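Local coordinates for protein acetyl-CoA C-acetyltransferase (Syntrophomonas wolfei subsp. wolfei, PDB 7N7Z) that probably catalyses the transfer of an acetyl group between two acetyl-CoA molecules to give acetoacetyl-CoA, or the reverse cleavage, as a thiolase, at residues B[120-123]-B[124-127]; B[330-333]-B[334-338]. One frame throughout, in Å; residues are numbered along the deposited sequence.

Interaction 1: residues B[120-123]-B[124-127]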
loop_
_atom_site.group_PDB
_atom_site.type_symbol
_atom_site.label_atom_id
_atom_site.label_comp_id
_atom_site.label_asym_id
_atom_site.label_seq_id
_atom_site.Cartn_x
_atom_site.Cartn_y
_atom_site.Cartn_z
ATOM N N GLU B 120 15.991 14.498 -11.681
ATOM C CA GLU B 120 14.964 14.346 -10.656
ATOM C C GLU B 120 13.613 14.409 -11.352
ATOM O O GLU B 120 13.249 15.452 -11.903
ATOM C CB GLU B 120 15.075 15.424 -9.584
ATOM C CG GLU B 120 14.419 15.040 -8.264
ATOM C CD GLU B 120 15.080 13.843 -7.617
ATOM O OE1 GLU B 120 16.296 13.916 -7.347
ATOM O OE2 GLU B 120 14.389 12.829 -7.381
ATOM N N SER B 121 12.882 13.298 -11.340
ATOM C CA SER B 121 11.515 13.239 -11.848
ATOM C C SER B 121 10.601 13.167 -10.629
ATOM O O SER B 121 10.133 12.097 -10.235
ATOM C CB SER B 121 11.320 12.049 -12.786
ATOM O OG SER B 121 9.946 11.844 -13.067
ATOM N N MET B 122 10.359 14.330 -10.017
ATOM C CA MET B 122 9.583 14.370 -8.783
ATOM C C MET B 122 8.125 14.002 -9.016
ATOM O O MET B 122 7.444 13.593 -8.069
ATOM C CB MET B 122 9.681 15.756 -8.130
ATOM C CG MET B 122 11.037 16.440 -8.299
ATOM S SD MET B 122 11.136 18.101 -7.597
ATOM C CE MET B 122 10.840 17.782 -5.862
ATOM N N SER B 123 7.639 14.122 -10.252
ATOM C CA SER B 123 6.288 13.680 -10.569
ATOM C C SER B 123 6.131 12.171 -10.446
ATOM O O SER B 123 5.006 11.691 -10.269
ATOM C CB SER B 123 5.914 14.116 -11.987
ATOM O OG SER B 123 6.069 15.515 -12.154
ATOM N N ASN B 124 7.228 11.414 -10.535
ATOM C CA ASN B 124 7.178 9.956 -10.518
ATOM C C ASN B 124 7.893 9.363 -9.307
ATOM O O ASN B 124 8.290 8.194 -9.338
ATOM C CB ASN B 124 7.774 9.392 -11.811
ATOM C CG ASN B 124 6.853 9.572 -13.002
ATOM O OD1 ASN B 124 5.833 8.892 -13.121
ATOM N ND2 ASN B 124 7.210 10.493 -13.891
ATOM N N ILE B 125 8.065 10.138 -8.244
ATOM C CA ILE B 125 8.578 9.564 -6.994
ATOM C C ILE B 125 7.497 8.677 -6.386
ATOM O O ILE B 125 6.344 9.120 -6.243
ATOM C CB ILE B 125 8.993 10.675 -6.026
ATOM C CG1 ILE B 125 10.204 11.436 -6.577
ATOM C CG2 ILE B 125 9.324 10.096 -4.659
ATOM C CD1 ILE B 125 10.502 12.731 -5.843
ATOM N N PRO B 126 7.798 7.430 -6.029
ATOM C CA PRO B 126 6.755 6.550 -5.492
ATOM C C PRO B 126 6.399 6.913 -4.058
ATOM O O PRO B 126 6.994 7.791 -3.428
ATOM C CB PRO B 126 7.384 5.154 -5.576
ATOM C CG PRO B 126 8.857 5.399 -5.528
ATOM C CD PRO B 126 9.095 6.740 -6.161
ATOM N N TYR B 127 5.380 6.225 -3.556
ATOM C CA TYR B 127 5.046 6.213 -2.141
ATOM C C TYR B 127 5.615 4.946 -1.511
ATOM O O TYR B 127 5.813 3.934 -2.189
ATOM C CB TYR B 127 3.531 6.273 -1.932
ATOM C CG TYR B 127 2.958 7.675 -1.928
ATOM C CD1 TYR B 127 3.130 8.525 -3.015
ATOM C CD2 TYR B 127 2.243 8.148 -0.837
ATOM C CE1 TYR B 127 2.605 9.806 -3.009
ATOM C CE2 TYR B 127 1.715 9.426 -0.822
ATOM C CZ TYR B 127 1.897 10.250 -1.907
ATOM O OH TYR B 127 1.371 11.522 -1.887
#
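Ser-121 and Asn-124 face each other twice across a tight turn, once through side chains and once through backbone. The amide ND2 of Asn-124 donates to OG of Ser-121 at 3.2 Å, and the N-H points almost straight at it (166°), with the oxygen lying in the amide plane. Ser-121 holds OG anti to its own nitrogen (chi1 169°), which turns the hydroxyl to the amide. N of Asn-124 also donates to O of Ser-121 at 3.0 Å, an i to i+3 bond round the turn. ND2 is bonded to O of Ala-26 as well, so the amide is gripped by two acceptors. With an alanine here, O of Ala-26 and OG of Ser-121 would probably both lose the donor they share, while the backbone bond of the turn could remain.

Ile-125 reaches back on the other flank: its CD1 lies 3.5 Å from CA of Met-122 and 3.9 Å from CB of Met-122. The same methyl stands 4.2 Å from OE2 of Glu-120, a carboxylate whose oxygens take backbone N-H groups of Cys-60 and Leu-61. The short 3-10 segment begun at Met-122 thus has a polar flank and an apolar one. Together the two Ser-121 to Asn-124 bonds and the Ile-125 packing probably hold the turn after strand 113-121 in shape, with the side chain of Met-122 about 6 Å from that of His-358, a predicted catalytic base.

Interaction 2: residues B[330-333]-B[334-338]; sequences VVRM and LKEEA
Arg-332 and Glu-336, one helical turn apart, run side by side and point the same way. Followed outward from CB, Glu-336 first sets CB 3.5 Å from the carbonyl O of Arg-332, the oxygen that receives N of Glu-336 in a 2.8 Å hydrogen bond. CG stays beside that oxygen, at 3.6 Å. At CD the side chain meets the aliphatic part of the arginine, 3.7 Å from CG of Arg-332. Of the carboxylate oxygens, OE1 rests 3.8 Å from CG of Arg-332, while OE2 touches both CG and CD of Arg-332. The bends of Arg-332 at chi2 and chi3 (80° and 67°) turn its guanidinium away from the carboxylate: OE2 lies at the guanidinium edge, near its plane, but 4.5 Å from NH1 of Arg-332, too far for a salt bridge, and the two planar groups are turned 78° apart. NH1 instead makes a weak hydrogen bond to O of Tyr-172. Attraction between the charges is therefore probably modest, and the carboxylate of Glu-336 lies mainly against the methylenes CG and CD of Arg-332.

Farther round, the extended Met-333 carries CE to 3.7 Å from OE1 of Glu-337, and its side chain packs on Leu-294, Ala-297 and Val-298. On the buried side, CG1 of Val-330 meets CD1 of Leu-334 at 4.2 Å, and the side chain of Leu-334 also touches Pro-301 of helix 296-307.

Successive i to i+4 backbone bonds, with buried Val-330 and Leu-334 set against exposed Lys-335, Glu-336 and Glu-337, mark the last turns of an amphipathic alpha-helix, 324-336, in the C-terminal half of the thiolase fold.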
loop_
_atom_site.group_PDB
_atom_site.type_symbol
_atom_site.label_atom_id
_atom_site.label_comp_id
_atom_site.label_asym_id
_atom_site.label_seq_id
_atom_site.Cartn_x
_atom_site.Cartn_y
_atom_site.Cartn_z
ATOM N N VAL B 330 20.890 35.093 2.317
ATOM C CA VAL B 330 22.243 34.945 1.790
ATOM C C VAL B 330 22.859 36.312 1.526
ATOM O O VAL B 330 24.027 36.558 1.852
ATOM C CB VAL B 330 22.227 34.075 0.518
ATOM C CG1 VAL B 330 23.545 34.201 -0.232
ATOM C CG2 VAL B 330 21.947 32.623 0.874
ATOM N N VAL B 331 22.085 37.223 0.928
ATOM C CA VAL B 331 22.571 38.584 0.709
ATOM C C VAL B 331 23.015 39.204 2.026
ATOM O O VAL B 331 24.065 39.853 2.103
ATOM C CB VAL B 331 21.485 39.440 0.028
ATOM C CG1 VAL B 331 21.939 40.893 -0.076
ATOM C CG2 VAL B 331 21.150 38.889 -1.346
ATOM N N ARG B 332 22.223 39.015 3.082
ATOM C CA ARG B 332 22.552 39.613 4.370
ATOM C C ARG B 332 23.803 38.980 4.967
ATOM O O ARG B 332 24.732 39.687 5.378
ATOM C CB ARG B 332 21.368 39.476 5.327
ATOM C CG ARG B 332 21.466 40.361 6.560
ATOM C CD ARG B 332 21.062 41.795 6.257
ATOM N NE ARG B 332 19.644 41.905 5.936
ATOM C CZ ARG B 332 18.668 41.889 6.835
ATOM N NH1 ARG B 332 18.920 41.768 8.128
ATOM N NH2 ARG B 332 17.408 41.995 6.424
ATOM N N MET B 333 23.850 37.648 5.025
ATOM C CA MET B 333 25.017 36.987 5.600
ATOM C C MET B 333 26.276 37.311 4.806
ATOM O O MET B 333 27.356 37.483 5.384
ATOM C CB MET B 333 24.801 35.475 5.660
ATOM C CG MET B 333 25.991 34.725 6.245
ATOM S SD MET B 333 25.677 32.980 6.570
ATOM C CE MET B 333 27.169 32.539 7.460
ATOM N N LEU B 334 26.160 37.398 3.479
ATOM C CA LEU B 334 27.324 37.735 2.667
ATOM C C LEU B 334 27.803 39.155 2.941
ATOM O O LEU B 334 28.993 39.445 2.785
ATOM C CB LEU B 334 27.002 37.569 1.181
ATOM C CG LEU B 334 27.367 36.241 0.510
ATOM C CD1 LEU B 334 27.129 36.342 -0.993
ATOM C CD2 LEU B 334 28.806 35.823 0.790
ATOM N N LYS B 335 26.898 40.050 3.340
ATOM C CA LYS B 335 27.301 41.412 3.670
ATOM C C LYS B 335 27.867 41.499 5.082
ATOM O O LYS B 335 28.820 42.249 5.326
ATOM C CB LYS B 335 26.111 42.363 3.519
ATOM C CG LYS B 335 26.338 43.753 4.108
ATOM C CD LYS B 335 25.091 44.617 4.010
ATOM C CE LYS B 335 25.431 46.089 4.178
ATOM N NZ LYS B 335 24.215 46.941 4.282
ATOM N N GLU B 336 27.298 40.740 6.019
ATOM C CA GLU B 336 27.652 40.891 7.427
ATOM C C GLU B 336 28.904 40.097 7.780
ATOM O O GLU B 336 29.880 40.652 8.294
ATOM C CB GLU B 336 26.474 40.458 8.305
ATOM C CG GLU B 336 25.372 41.499 8.405
ATOM C CD GLU B 336 24.110 40.961 9.049
ATOM O OE1 GLU B 336 24.013 39.730 9.240
ATOM O OE2 GLU B 336 23.215 41.772 9.366
ATOM N N GLU B 337 28.893 38.792 7.513
ATOM C CA GLU B 337 30.001 37.921 7.879
ATOM C C GLU B 337 30.997 37.717 6.745
ATOM O O GLU B 337 32.090 37.197 6.989
ATOM C CB GLU B 337 29.465 36.568 8.354
ATOM C CG GLU B 337 28.408 36.702 9.442
ATOM C CD GLU B 337 28.577 35.688 10.552
ATOM O OE1 GLU B 337 28.712 34.485 10.242
ATOM O OE2 GLU B 337 28.578 36.093 11.733
ATOM N N ALA B 338 30.645 38.100 5.525
ATOM C CA ALA B 338 31.582 38.232 4.422
ATOM C C ALA B 338 31.578 39.685 3.960
ATOM O O ALA B 338 30.719 40.481 4.349
ATOM C CB ALA B 338 31.224 37.289 3.265
#

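How the interactions relate
Interaction 1 comes first along the chain, where strand 113-121 of the mixed sheet gives way to the loop before strand 127-129; interaction 2 follows about 200 residues later, at the end of helix 324-336. They belong to different halves of the thiolase, N-terminal and C-terminal, and lie on opposite sides of the chain's centre. Their centres are 35 Å apart and their nearest atoms about 20 Å, so neither touches the other. Residues 120-127 also meet two other subunits of the tetramer, whereas no other chain touches 330-338. Each nevertheless approaches the predicted active site, interaction 2 through Val-330, whose side chain is about 6 Å from that of Cys-388, consistent with both halves framing that site.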